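Local structure of putative N-acetylmuramoyl-L-alanine amidase (Enterococcus phage phiM1EF22, 7D55) at residues Thr24-Asn29 and Cys79-Ile84; Tyr2-Arg7 and Val44-Tyr49; Asp40-Ile45 and Ile57-Gln62. The protein probably anchors a phage lysin to the enterococcal cell wall, this chain being its cell binding domain, four copies of which form a tetramer. All coordinates share one frame; numbering follows the deposited sequence.

From the N terminus, residues 2-7 enter the sheet first and meet helix 39-53 at residues 44-49, closing the loop of contact 2 around the two strands between them. Before that loop is complete, residues 24-29 begin contact 1, which ends only at residues 79-84; contacts 1 and 2 therefore cross along the chain. Contact 3, residues 40-45 with 57-62, is nested inside the loop of contact 1 and shares Val-44 and Ile-45 with contact 2. Contacts 2 and 3 tie helix 39-53 to neighbouring strands 3-9 and 59-60, whereas contact 1 joins strand 22-28 to the chain leaving helix 71-78.

Contact 1: residues Thr24-Asn29 and Cys79-Ile84; sequences TVMFCN and CPVVGI
Asn-29 OD1, one residue beyond where Cys-28 meets Cys-79, accepts hydrogen bonds from the backbone N-H groups of Val-31 and Asn-32. The bond to Val-31 makes an Asx turn that starts the reversal from strand 22-28 to strand 33-36, a place suited to a short amide side chain; Asn-29 ND2 donates to Gly-30 O of the second subunit. At the other end of the segment, Thr-24 OG1 donates to Val-25 O at 3.0 Å, tilted 28° from the carbonyl plane, and also bonds to Arg-35 NE.

Between these polar ends the contact is apolar. Cys-28 SG lies 3.8 Å from Cys-79 SG, far too long for a disulfide; toward each other the two small sulfurs make only an apolar contact, though Cys-28 SG also hydrogen-bonds just outside the segments. Because Cys-28 places its sulfur anti to its own nitrogen (chi1 177°), SG also comes within 3.9 Å of Cys-79 CB. Met-26 reaches the other segment with a coiled chain, chi1 to chi3 all near -60°, and its CE stands 4.3 Å from Val-81 CG1. That distance holds for one of two Val-81 conformers, so the touch is tentative. An unbranched, flexible methionine suits this reach.

Strand 22-28 runs between strands 3-9 and 33-36, and Cys-28 also packs on Cys-3, Cys-33 and Leu-75. Met-26 and Cys-28 thus face the side of the sheet served by helix 71-78, from which residues 79-84 lead to the short, weakly bonded outermost strand 81-82 of this chain, while Val-25 and Phe-27 face helix 39-53.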
loop_
_atom_site.group_PDB
_atom_site.type_symbol
_atom_site.label_atom_id
_atom_site.label_comp_id
_atom_site.label_asym_id
_atom_site.label_seq_id
_atom_site.Cartn_x
_atom_site.Cartn_y
_atom_site.Cartn_z
ATOM N N THR A 24 -23.238 0.259 5.461
ATOM C CA THR A 24 -22.436 -0.505 4.522
ATOM C C THR A 24 -21.127 -0.932 5.169
ATOM O O THR A 24 -20.571 -0.240 6.027
ATOM C CB THR A 24 -22.116 0.274 3.243
ATOM O OG1 THR A 24 -21.417 -0.585 2.326
ATOM C CG2 THR A 24 -21.258 1.510 3.554
ATOM N N VAL A 25 -20.656 -2.106 4.757
ATOM C CA VAL A 25 -19.311 -2.537 5.095
ATOM C C VAL A 25 -18.325 -1.747 4.252
ATOM O O VAL A 25 -18.618 -1.380 3.105
ATOM C CB VAL A 25 -19.178 -4.057 4.880
ATOM C CG1 VAL A 25 -17.774 -4.532 5.198
ATOM C CG2 VAL A 25 -20.163 -4.775 5.762
ATOM N N MET A 26 -17.168 -1.453 4.836
ATOM C CA MET A 26 -16.053 -0.805 4.166
ATOM C C MET A 26 -14.789 -1.595 4.468
ATOM O O MET A 26 -14.685 -2.273 5.497
ATOM C CB MET A 26 -15.830 0.623 4.691
ATOM C CG MET A 26 -17.031 1.565 4.566
ATOM S SD MET A 26 -17.334 2.230 2.913
ATOM C CE MET A 26 -15.878 3.253 2.679
ATOM N N PHE A 27 -13.817 -1.454 3.572
ATOM C CA PHE A 27 -12.529 -2.127 3.651
ATOM C C PHE A 27 -11.443 -1.062 3.656
ATOM O O PHE A 27 -11.391 -0.215 2.760
ATOM C CB PHE A 27 -12.344 -3.046 2.439
ATOM C CG PHE A 27 -10.955 -3.591 2.293
ATOM C CD1 PHE A 27 -10.372 -4.314 3.324
ATOM C CD2 PHE A 27 -10.256 -3.432 1.102
ATOM C CE1 PHE A 27 -9.095 -4.834 3.186
ATOM C CE2 PHE A 27 -8.983 -3.949 0.950
ATOM C CZ PHE A 27 -8.402 -4.662 1.996
ATOM N N CYS A 28 -10.582 -1.099 4.664
ATOM C CA CYS A 28 -9.441 -0.198 4.752
ATOM C C CYS A 28 -8.173 -1.010 4.558
ATOM O O CYS A 28 -8.020 -2.072 5.167
ATOM C CB CYS A 28 -9.407 0.479 6.118
ATOM S SG CYS A 28 -7.976 1.539 6.299
ATOM N N ASN A 29 -7.272 -0.517 3.707
ATOM C CA ASN A 29 -6.002 -1.192 3.445
ATOM C C ASN A 29 -4.803 -0.370 3.912
ATOM O O ASN A 29 -3.671 -0.617 3.471
ATOM C CB ASN A 29 -5.870 -1.537 1.958
ATOM C CG ASN A 29 -5.998 -0.312 1.070
ATOM O OD1 ASN A 29 -5.930 0.819 1.551
ATOM N ND2 ASN A 29 -6.216 -0.531 -0.222
ATOM N N CYS A 79 -7.121 7.597 6.014
ATOM C CA CYS A 79 -7.139 6.698 4.857
ATOM C C CYS A 79 -8.387 7.076 4.075
ATOM O O CYS A 79 -9.464 6.505 4.288
ATOM C CB CYS A 79 -7.217 5.238 5.286
ATOM S SG CYS A 79 -5.826 4.713 6.264
ATOM N N PRO A 80 -8.283 8.046 3.171
ATOM C CA PRO A 80 -9.494 8.624 2.580
ATOM C C PRO A 80 -10.302 7.627 1.762
ATOM O O PRO A 80 -9.777 6.685 1.169
ATOM C CB PRO A 80 -8.953 9.751 1.701
ATOM C CG PRO A 80 -7.648 10.125 2.345
ATOM C CD PRO A 80 -7.076 8.824 2.832
ATOM N N VAL A 81 -11.607 7.864 1.742
ATOM C CA VAL A 81 -12.505 7.004 0.987
ATOM C C VAL A 81 -12.253 7.169 -0.508
ATOM O O VAL A 81 -11.919 8.257 -1.000
ATOM C CB VAL A 81 -13.977 7.279 1.346
ATOM C CG1 VAL A 81 -14.175 7.164 2.844
ATOM C CG2 VAL A 81 -14.397 8.659 0.864
ATOM N N VAL A 82 -12.344 6.054 -1.220
ATOM C CA VAL A 82 -12.222 6.048 -2.670
ATOM C C VAL A 82 -13.443 5.359 -3.256
ATOM O O VAL A 82 -14.098 4.540 -2.603
ATOM C CB VAL A 82 -10.928 5.358 -3.156
ATOM C CG1 VAL A 82 -9.715 6.195 -2.793
ATOM C CG2 VAL A 82 -10.820 3.965 -2.573
ATOM N N GLY A 83 -13.754 5.711 -4.497
ATOM C CA GLY A 83 -14.772 5.018 -5.260
ATOM C C GLY A 83 -16.203 5.303 -4.866
ATOM O O GLY A 83 -17.110 4.647 -5.391
ATOM N N ILE A 84 -16.438 6.253 -3.962
ATOM C CA ILE A 84 -17.786 6.571 -3.498
ATOM C C ILE A 84 -17.750 8.007 -2.999
ATOM O O ILE A 84 -16.703 8.498 -2.575
ATOM C CB ILE A 84 -18.229 5.567 -2.399
ATOM C CG1 ILE A 84 -19.672 5.795 -1.942
ATOM C CG2 ILE A 84 -17.319 5.639 -1.199
ATOM C CD1 ILE A 84 -20.167 4.711 -1.013
#

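Contact 2: residues Tyr2-Arg7 and Val44-Tyr49; sequences YCLYER and VIEDIY
Tyr-2 lays its CB 3.9 Å from Tyr-49 CE2, and its ring carbon CD2 is 4.0 Å from the same atom, so one corner of the Tyr-49 ring fits against the root of the Tyr-2 side chain. Tyr-49 is brought there by a CG anti to its backbone N (chi1 -176°), which swings the ring out from the helix toward the start of the strand. Tyr-49 suits its place: the residue is buried, and its OH bonds to Asn-52 OD1 of the third subunit.

Farther along, Leu-4 sends its two methyls to different neighbours. CD2 meets Ile-45 CD1 at 4.1 Å, in a buried spot where Phe-27 also packs on Ile-45; branched aliphatic chains fill it without needing polar partners. CD1 turns to the more open side, where Glu-46 is partly exposed. The Leu-4 and Glu-46 side chains cross at about a right angle, and both CG and OE2 of Glu-46 lie 4.1 Å from Leu-4 CD1. The methylene lines the apolar edge, and the acid end runs beside the methyl without clearing it.

Strand 3-9 gives Leu-4 to helix 39-53, whereas Cys-3 and Tyr-5 touch helix 71-78. This division of alternate residues is characteristic of a strand inside an alpha/beta fold whose sheet carries a helix on each face.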
loop_
_atom_site.group_PDB
_atom_site.type_symbol
_atom_site.label_atom_id
_atom_site.label_comp_id
_atom_site.label_asym_id
_atom_site.label_seq_id
_atom_site.Cartn_x
_atom_site.Cartn_y
_atom_site.Cartn_z
ATOM N N TYR A 2 -4.986 -3.368 7.999
ATOM C CA TYR A 2 -6.210 -3.682 7.284
ATOM C C TYR A 2 -7.335 -3.800 8.294
ATOM O O TYR A 2 -7.118 -4.192 9.443
ATOM C CB TYR A 2 -6.075 -5.019 6.567
ATOM C CG TYR A 2 -4.985 -5.027 5.532
ATOM C CD1 TYR A 2 -5.250 -4.671 4.216
ATOM C CD2 TYR A 2 -3.680 -5.379 5.875
ATOM C CE1 TYR A 2 -4.250 -4.664 3.268
ATOM C CE2 TYR A 2 -2.672 -5.375 4.930
ATOM C CZ TYR A 2 -2.964 -5.016 3.628
ATOM O OH TYR A 2 -1.970 -5.014 2.677
ATOM N N CYS A 3 -8.548 -3.477 7.856
ATOM C CA CYS A 3 -9.707 -3.801 8.671
ATOM C C CYS A 3 -10.950 -3.736 7.804
ATOM O O CYS A 3 -10.939 -3.159 6.713
ATOM C CB CYS A 3 -9.839 -2.878 9.889
ATOM S SG CYS A 3 -10.147 -1.141 9.534
ATOM N N LEU A 4 -12.008 -4.379 8.289
ATOM C CA LEU A 4 -13.363 -4.173 7.804
ATOM C C LEU A 4 -14.146 -3.465 8.895
ATOM O O LEU A 4 -13.889 -3.658 10.087
ATOM C CB LEU A 4 -14.047 -5.509 7.505
ATOM C CG LEU A 4 -13.453 -6.293 6.328
ATOM C CD1 LEU A 4 -13.855 -7.769 6.382
ATOM C CD2 LEU A 4 -13.893 -5.648 5.020
ATOM N N TYR A 5 -15.106 -2.640 8.488
ATOM C CA TYR A 5 -15.948 -1.940 9.450
ATOM C C TYR A 5 -17.255 -1.590 8.762
ATOM O O TYR A 5 -17.399 -1.735 7.548
ATOM C CB TYR A 5 -15.260 -0.683 10.016
ATOM C CG TYR A 5 -14.988 0.399 8.992
ATOM C CD1 TYR A 5 -13.851 0.358 8.195
ATOM C CD2 TYR A 5 -15.864 1.474 8.836
ATOM C CE1 TYR A 5 -13.592 1.356 7.262
ATOM C CE2 TYR A 5 -15.609 2.487 7.907
ATOM C CZ TYR A 5 -14.476 2.415 7.125
ATOM O OH TYR A 5 -14.226 3.402 6.193
ATOM N N GLU A 6 -18.214 -1.121 9.552
ATOM C CA GLU A 6 -19.484 -0.668 9.011
ATOM C C GLU A 6 -19.655 0.816 9.296
ATOM O O GLU A 6 -19.200 1.311 10.329
ATOM C CB GLU A 6 -20.635 -1.447 9.644
ATOM C CG GLU A 6 -20.678 -2.897 9.191
ATOM C CD GLU A 6 -21.696 -3.720 9.953
ATOM O OE1 GLU A 6 -21.309 -4.709 10.598
ATOM O OE2 GLU A 6 -22.883 -3.383 9.913
ATOM N N ARG A 7 -20.328 1.524 8.388
ATOM C CA ARG A 7 -20.554 2.953 8.552
ATOM C C ARG A 7 -21.822 3.347 7.803
ATOM O O ARG A 7 -22.278 2.614 6.908
ATOM C CB ARG A 7 -19.340 3.773 8.079
ATOM C CG ARG A 7 -18.993 3.586 6.615
ATOM C CD ARG A 7 -19.409 4.799 5.796
ATOM N NE ARG A 7 -18.634 5.973 6.186
ATOM C CZ ARG A 7 -19.143 7.125 6.621
ATOM N NH1 ARG A 7 -20.461 7.295 6.717
ATOM N NH2 ARG A 7 -18.319 8.118 6.952
ATOM N N VAL A 44 -13.801 -12.850 0.307
ATOM C CA VAL A 44 -12.503 -12.971 -0.352
ATOM C C VAL A 44 -11.441 -12.177 0.404
ATOM O O VAL A 44 -10.289 -12.610 0.512
ATOM C CB VAL A 44 -12.597 -12.599 -1.848
ATOM C CG1 VAL A 44 -12.528 -11.091 -2.041
ATOM C CG2 VAL A 44 -11.506 -13.308 -2.648
ATOM N N ILE A 45 -11.812 -11.017 0.955
ATOM C CA ILE A 45 -10.881 -10.243 1.777
ATOM C C ILE A 45 -10.465 -11.053 2.998
ATOM O O ILE A 45 -9.276 -11.130 3.344
ATOM C CB ILE A 45 -11.525 -8.911 2.200
ATOM C CG1 ILE A 45 -11.689 -7.969 1.005
ATOM C CG2 ILE A 45 -10.703 -8.240 3.311
ATOM C CD1 ILE A 45 -12.625 -6.806 1.307
ATOM N N GLU A 46 -11.449 -11.645 3.689
ATOM C CA GLU A 46 -11.160 -12.431 4.886
ATOM C C GLU A 46 -10.257 -13.612 4.563
ATOM O O GLU A 46 -9.330 -13.918 5.319
ATOM C CB GLU A 46 -12.460 -12.914 5.525
ATOM C CG GLU A 46 -13.341 -11.793 6.048
ATOM C CD GLU A 46 -14.771 -12.247 6.328
ATOM O OE1 GLU A 46 -15.156 -13.346 5.872
ATOM O OE2 GLU A 46 -15.519 -11.510 7.007
ATOM N N ASP A 47 -10.498 -14.274 3.429
ATOM C CA ASP A 47 -9.701 -15.445 3.071
ATOM C C ASP A 47 -8.261 -15.061 2.752
ATOM O O ASP A 47 -7.315 -15.700 3.227
ATOM C CB ASP A 47 -10.337 -16.152 1.875
ATOM C CG ASP A 47 -9.750 -17.538 1.631
ATOM O OD1 ASP A 47 -9.999 -18.431 2.469
ATOM O OD2 ASP A 47 -9.046 -17.739 0.609
ATOM N N ILE A 48 -8.072 -14.017 1.944
ATOM C CA ILE A 48 -6.720 -13.610 1.575
ATOM C C ILE A 48 -5.965 -13.129 2.802
ATOM O O ILE A 48 -4.789 -13.459 2.994
ATOM C CB ILE A 48 -6.756 -12.536 0.473
ATOM C CG1 ILE A 48 -7.349 -13.106 -0.822
ATOM C CG2 ILE A 48 -5.351 -11.979 0.223
ATOM C CD1 ILE A 48 -7.732 -12.026 -1.806
ATOM N N TYR A 49 -6.625 -12.343 3.654
ATOM C CA TYR A 49 -5.957 -11.880 4.863
ATOM C C TYR A 49 -5.511 -13.063 5.716
ATOM O O TYR A 49 -4.376 -13.099 6.208
ATOM C CB TYR A 49 -6.872 -10.949 5.659
ATOM C CG TYR A 49 -6.201 -10.348 6.872
ATOM C CD1 TYR A 49 -6.060 -11.077 8.044
ATOM C CD2 TYR A 49 -5.700 -9.053 6.838
ATOM C CE1 TYR A 49 -5.439 -10.541 9.154
ATOM C CE2 TYR A 49 -5.083 -8.506 7.947
ATOM C CZ TYR A 49 -4.963 -9.260 9.103
ATOM O OH TYR A 49 -4.359 -8.737 10.210
#

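Contact 3: residues Asp40-Ile45 and Ile57-Gln62; sequences DEMKVI and IPFYSQ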
loop_
_atom_site.group_PDB
_atom_site.type_symbol
_atom_site.label_atom_id
_atom_site.label_comp_id
_atom_site.label_asym_id
_atom_site.label_seq_id
_atom_site.Cartn_x
_atom_site.Cartn_y
_atom_site.Cartn_z
ATOM N N ASP A 40 -19.624 -11.820 -0.833
ATOM C CA ASP A 40 -18.449 -12.549 -1.283
ATOM C C ASP A 40 -17.229 -11.657 -1.453
ATOM O O ASP A 40 -16.104 -12.174 -1.484
ATOM C CB ASP A 40 -18.754 -13.335 -2.555
ATOM C CG ASP A 40 -19.552 -14.596 -2.281
ATOM O OD1 ASP A 40 -19.761 -14.935 -1.091
ATOM O OD2 ASP A 40 -19.975 -15.248 -3.256
ATOM N N GLU A 41 -17.421 -10.338 -1.562
ATOM C CA GLU A 41 -16.294 -9.415 -1.469
ATOM C C GLU A 41 -15.692 -9.454 -0.077
ATOM O O GLU A 41 -14.464 -9.470 0.089
ATOM C CB GLU A 41 -16.739 -7.991 -1.796
ATOM C CG GLU A 41 -17.004 -7.758 -3.255
ATOM C CD GLU A 41 -17.778 -6.479 -3.519
ATOM O OE1 GLU A 41 -18.493 -6.436 -4.542
ATOM O OE2 GLU A 41 -17.671 -5.521 -2.719
ATOM N N MET A 42 -16.548 -9.431 0.945
ATOM C CA MET A 42 -16.064 -9.562 2.310
ATOM C C MET A 42 -15.354 -10.893 2.505
ATOM O O MET A 42 -14.271 -10.947 3.106
ATOM C CB MET A 42 -17.244 -9.427 3.278
ATOM C CG MET A 42 -16.856 -9.066 4.684
ATOM S SD MET A 42 -18.303 -8.602 5.655
ATOM C CE MET A 42 -17.620 -8.603 7.311
ATOM N N LYS A 43 -15.928 -11.971 1.966
ATOM C CA LYS A 43 -15.346 -13.293 2.167
ATOM C C LYS A 43 -13.970 -13.401 1.513
ATOM O O LYS A 43 -13.050 -13.994 2.085
ATOM C CB LYS A 43 -16.290 -14.366 1.621
ATOM C CG LYS A 43 -15.816 -15.785 1.894
ATOM C CD LYS A 43 -15.956 -16.123 3.371
ATOM C CE LYS A 43 -16.179 -17.609 3.586
ATOM N NZ LYS A 43 -16.120 -17.953 5.039
ATOM N N VAL A 44 -13.801 -12.850 0.307
ATOM C CA VAL A 44 -12.503 -12.971 -0.352
ATOM C C VAL A 44 -11.441 -12.177 0.404
ATOM O O VAL A 44 -10.289 -12.610 0.512
ATOM C CB VAL A 44 -12.597 -12.599 -1.848
ATOM C CG1 VAL A 44 -12.528 -11.091 -2.041
ATOM C CG2 VAL A 44 -11.506 -13.308 -2.648
ATOM N N ILE A 45 -11.812 -11.017 0.955
ATOM C CA ILE A 45 -10.881 -10.243 1.777
ATOM C C ILE A 45 -10.465 -11.053 2.998
ATOM O O ILE A 45 -9.276 -11.130 3.344
ATOM C CB ILE A 45 -11.525 -8.911 2.200
ATOM C CG1 ILE A 45 -11.689 -7.969 1.005
ATOM C CG2 ILE A 45 -10.703 -8.240 3.311
ATOM C CD1 ILE A 45 -12.625 -6.806 1.307
ATOM N N ILE A 57 -8.979 -11.087 9.779
ATOM C CA ILE A 57 -8.830 -9.634 9.609
ATOM C C ILE A 57 -9.587 -8.913 10.719
ATOM O O ILE A 57 -10.695 -9.348 11.102
ATOM C CB ILE A 57 -9.329 -9.193 8.219
ATOM C CG1 ILE A 57 -8.980 -7.726 7.944
ATOM C CG2 ILE A 57 -10.835 -9.452 8.053
ATOM C CD1 ILE A 57 -9.345 -7.276 6.550
ATOM N N PRO A 58 -9.044 -7.841 11.294
ATOM C CA PRO A 58 -9.818 -7.066 12.269
ATOM C C PRO A 58 -11.107 -6.542 11.660
ATOM O O PRO A 58 -11.129 -6.064 10.524
ATOM C CB PRO A 58 -8.876 -5.916 12.624
ATOM C CG PRO A 58 -7.517 -6.467 12.382
ATOM C CD PRO A 58 -7.659 -7.355 11.179
ATOM N N PHE A 59 -12.185 -6.624 12.435
ATOM C CA PHE A 59 -13.497 -6.146 12.019
ATOM C C PHE A 59 -14.075 -5.313 13.149
ATOM O O PHE A 59 -14.037 -5.723 14.315
ATOM C CB PHE A 59 -14.432 -7.328 11.706
ATOM C CG PHE A 59 -15.868 -6.930 11.429
ATOM C CD1 PHE A 59 -16.209 -6.273 10.251
ATOM C CD2 PHE A 59 -16.872 -7.228 12.335
ATOM C CE1 PHE A 59 -17.529 -5.907 9.984
ATOM C CE2 PHE A 59 -18.202 -6.866 12.078
ATOM C CZ PHE A 59 -18.529 -6.204 10.900
ATOM N N TYR A 60 -14.588 -4.136 12.819
ATOM C CA TYR A 60 -15.257 -3.298 13.796
ATOM C C TYR A 60 -16.739 -3.340 13.474
ATOM O O TYR A 60 -17.153 -2.941 12.378
ATOM C CB TYR A 60 -14.724 -1.874 13.734
ATOM C CG TYR A 60 -13.282 -1.757 14.162
ATOM C CD1 TYR A 60 -12.258 -1.958 13.249
ATOM C CD2 TYR A 60 -12.944 -1.455 15.476
ATOM C CE1 TYR A 60 -10.940 -1.854 13.622
ATOM C CE2 TYR A 60 -11.623 -1.336 15.860
ATOM C CZ TYR A 60 -10.624 -1.542 14.929
ATOM O OH TYR A 60 -9.300 -1.424 15.296
ATOM N N SER A 61 -17.525 -3.857 14.405
ATOM C CA SER A 61 -18.957 -3.948 14.208
ATOM C C SER A 61 -19.616 -2.668 14.703
ATOM O O SER A 61 -18.973 -1.784 15.280
ATOM C CB SER A 61 -19.513 -5.152 14.961
ATOM O OG SER A 61 -19.743 -4.812 16.314
ATOM N N GLN A 62 -20.936 -2.590 14.521
ATOM C CA GLN A 62 -21.687 -1.437 15.009
ATOM C C GLN A 62 -21.783 -1.377 16.526
ATOM O O GLN A 62 -22.255 -0.369 17.055
ATOM C CB GLN A 62 -23.086 -1.416 14.405
ATOM C CG GLN A 62 -23.103 -1.100 12.917
ATOM C CD GLN A 62 -24.515 -1.063 12.382
ATOM O OE1 GLN A 62 -25.361 -0.358 12.922
ATOM N NE2 GLN A 62 -24.781 -1.829 11.321
#
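Met-42 extends straight out from the helix; its side chain and that of Phe-59 cross at about a right angle, and the terminal methyl CE is what touches the ring. Met-42 CE lies 3.8 Å from Phe-59 CE1, and CD1 of the same ring is 4.0 Å from it. The reach depends on Met-42 being extended throughout (chi1 -160°), a length and flexibility that suit a methionine bridging helix and strand. Phe-59 suits its place by a broad ring that offers carbon to Met-42 CE and to Leu-4, and it also packs on Glu-6.

Residues 33-36, helix 39-53 and strand 59-60 form a beta-alpha-beta crossover: both strands run parallel to strand 3-9, and the helix passes over the sheet between them. Contact 3 is where the returning chain packs back on that helix.

Deeper in, Ile-45 and Ile-57 approach at a slant, methyl against methyl. Ile-45 uses its CG2 branch here, 3.6 Å from Ile-57 CD1, a close fit between aliphatic groups. Ile-57 suits the spot because its longer branch, fully extended (chi1 -171°), delivers that methyl, and it continues the apolar surface toward Leu-4 and Tyr-49. Val-78 of the second subunit also packs on Ile-45.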